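Local structure of prolyl oligopeptidase (Galerina marginata, 5N4B) at residues D457-T462 / V479-T484. The protein cleaves peptide bonds after prolyl residues and macrocyclises peptide precursors in the biosynthesis of the amanitin toxins. The protein carries 1 engineered substitution. Residues are numbered along the deposited sequence; the frame is centred on the assembly and turned at random.
Sequences DDFEST and VRHKST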
# COMPACT_ATOMS: atom_id res chain seq x y z
N ASP A 457 -24.46 -7.11 6.55
CA ASP A 457 -25.20 -8.28 6.14
C ASP A 457 -26.06 -8.04 4.91
O ASP A 457 -26.52 -9.00 4.30
CB ASP A 457 -26.14 -8.78 7.24
CG ASP A 457 -25.40 -9.35 8.44
OD1 ASP A 457 -24.18 -9.65 8.34
OD2 ASP A 457 -26.05 -9.46 9.51
N ASP A 458 -26.26 -6.78 4.53
CA ASP A 458 -27.02 -6.43 3.33
C ASP A 458 -26.22 -6.61 2.04
O ASP A 458 -26.78 -6.38 0.95
CB ASP A 458 -27.50 -4.97 3.37
CG ASP A 458 -28.55 -4.69 4.41
OD1 ASP A 458 -29.19 -5.63 4.89
OD2 ASP A 458 -28.76 -3.49 4.74
N PHE A 459 -24.95 -6.95 2.15
CA PHE A 459 -24.05 -7.00 1.01
C PHE A 459 -23.49 -8.40 0.85
O PHE A 459 -23.17 -9.07 1.82
CB PHE A 459 -22.94 -5.97 1.16
CG PHE A 459 -23.46 -4.54 1.29
CD1 PHE A 459 -23.84 -4.05 2.54
CD2 PHE A 459 -23.66 -3.72 0.18
CE1 PHE A 459 -24.33 -2.77 2.70
CE2 PHE A 459 -24.14 -2.42 0.33
CZ PHE A 459 -24.48 -1.96 1.57
N GLU A 460 -23.31 -8.77 -0.40
CA GLU A 460 -22.79 -10.07 -0.79
C GLU A 460 -21.58 -9.89 -1.68
O GLU A 460 -21.57 -9.04 -2.58
CB GLU A 460 -23.83 -10.83 -1.61
CG GLU A 460 -23.39 -12.17 -2.16
CD GLU A 460 -24.25 -12.62 -3.30
OE1 GLU A 460 -24.94 -13.65 -3.10
OE2 GLU A 460 -24.19 -12.02 -4.43
N SER A 461 -20.57 -10.70 -1.45
CA SER A 461 -19.47 -10.82 -2.39
C SER A 461 -19.41 -12.23 -2.90
O SER A 461 -19.62 -13.21 -2.15
CB SER A 461 -18.13 -10.40 -1.82
OG SER A 461 -17.69 -11.32 -0.87
N THR A 462 -19.13 -12.35 -4.17
CA THR A 462 -18.92 -13.65 -4.83
C THR A 462 -17.69 -13.52 -5.72
O THR A 462 -17.20 -12.42 -5.98
CB THR A 462 -20.08 -14.10 -5.71
OG1 THR A 462 -20.31 -13.11 -6.74
CG2 THR A 462 -21.36 -14.30 -4.86
N VAL A 479 -19.14 -7.46 -5.79
CA VAL A 479 -19.81 -7.06 -4.56
C VAL A 479 -21.09 -6.32 -4.93
O VAL A 479 -21.08 -5.45 -5.81
CB VAL A 479 -18.93 -6.17 -3.67
CG1 VAL A 479 -19.61 -5.91 -2.34
CG2 VAL A 479 -17.57 -6.83 -3.47
N ARG A 480 -22.18 -6.63 -4.21
CA ARG A 480 -23.46 -5.95 -4.45
C ARG A 480 -24.24 -5.82 -3.15
O ARG A 480 -24.07 -6.60 -2.21
CB ARG A 480 -24.30 -6.68 -5.49
CG ARG A 480 -24.72 -8.10 -5.07
CD ARG A 480 -25.81 -8.67 -5.91
NE ARG A 480 -25.90 -10.10 -5.68
CZ ARG A 480 -26.70 -10.88 -6.39
NH1 ARG A 480 -27.50 -10.35 -7.31
NH2 ARG A 480 -26.71 -12.18 -6.18
N HIS A 481 -25.07 -4.79 -3.10
CA HIS A 481 -26.18 -4.82 -2.16
C HIS A 481 -27.12 -5.93 -2.63
O HIS A 481 -27.36 -6.08 -3.82
CB HIS A 481 -26.90 -3.48 -2.16
CG HIS A 481 -27.97 -3.38 -1.13
ND1 HIS A 481 -29.27 -3.75 -1.41
CD2 HIS A 481 -27.96 -2.97 0.16
CE1 HIS A 481 -30.01 -3.58 -0.32
NE2 HIS A 481 -29.24 -3.11 0.64
N LYS A 482 -27.66 -6.71 -1.69
CA LYS A 482 -28.36 -7.94 -2.08
C LYS A 482 -29.67 -7.69 -2.81
O LYS A 482 -30.20 -8.65 -3.39
CB LYS A 482 -28.50 -8.88 -0.88
CG LYS A 482 -27.22 -9.46 -0.36
CD LYS A 482 -27.47 -10.20 0.98
CE LYS A 482 -26.26 -10.81 1.55
NZ LYS A 482 -26.66 -11.48 2.82
N SER A 483 -30.19 -6.48 -2.82
CA SER A 483 -31.38 -6.17 -3.62
C SER A 483 -31.05 -5.97 -5.08
O SER A 483 -31.96 -5.93 -5.92
CB SER A 483 -32.07 -4.90 -3.09
OG SER A 483 -31.28 -3.73 -3.26
N THR A 484 -29.78 -5.86 -5.43
CA THR A 484 -29.41 -5.59 -6.81
C THR A 484 -29.37 -6.89 -7.62
O THR A 484 -28.78 -7.89 -7.19
CB THR A 484 -28.04 -4.92 -6.81
OG1 THR A 484 -28.17 -3.65 -6.17
CG2 THR A 484 -27.47 -4.73 -8.22
O HOH W 1 -30.75 -2.66 3.10
O HOH W 2 -23.69 -11.11 3.44
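Glu460, Lys482 and His481 carry the open end of a beta hairpin, where strand 459-462 enters and strand 479-481 leaves, their directions 156° apart. Glu460 and Arg480 form the hydrogen-bonded pair: Glu460 N donates to Arg480 O at 2.9 Å, and Arg480 N returns a bond to Glu460 O. Their side chains run alongside each other on one face of the sheet. Glu460 has CG anti to its backbone N (chi1 176°), and its OE2 takes both NE (2.9 Å) and NH2 (3.1 Å) of Arg480, a side-on salt bridge. OE2 lies close to the guanidinium plane, whereas the nitrogens meet it from above the carboxylate plane. NH1 donates to Thr484 O, which ties the arginine to the type I turn from His481 to Thr484.

Lys482 N donates to Asp458 O at 2.8 Å; its extended side chain then doubles back over that carbonyl, brushes Glu460 CB with CG, and delivers NZ to Asp457 O at 2.9 Å. The chain bridges the turn to the 3-10 segment, and a water donates to Phe459 O and accepts a weak bond from NZ.

On the other face of the sheet, the His481 ring turns its CD2 edge to the face of Phe459, CD2 lying 3.9 Å from Phe459 CE2, a T-shaped pair with planes at 84°. Asp458 O lies over one face of the imidazole. ND1 accepts from Ser483 N and shares a hydrogen bond with Ser483 OG, while NE2 meets a water that also reaches Asp458 OD2 weakly.

Helix 510-519 packs against the face that carries Phe459, His481 and Val479, with Leu513 and Gln517 on Phe459 and Leu516 on Val479. Strand 459-467 is an edge strand of the eight-stranded alpha/beta-hydrolase sheet, and strand 473-481 joins it to strand 522-526.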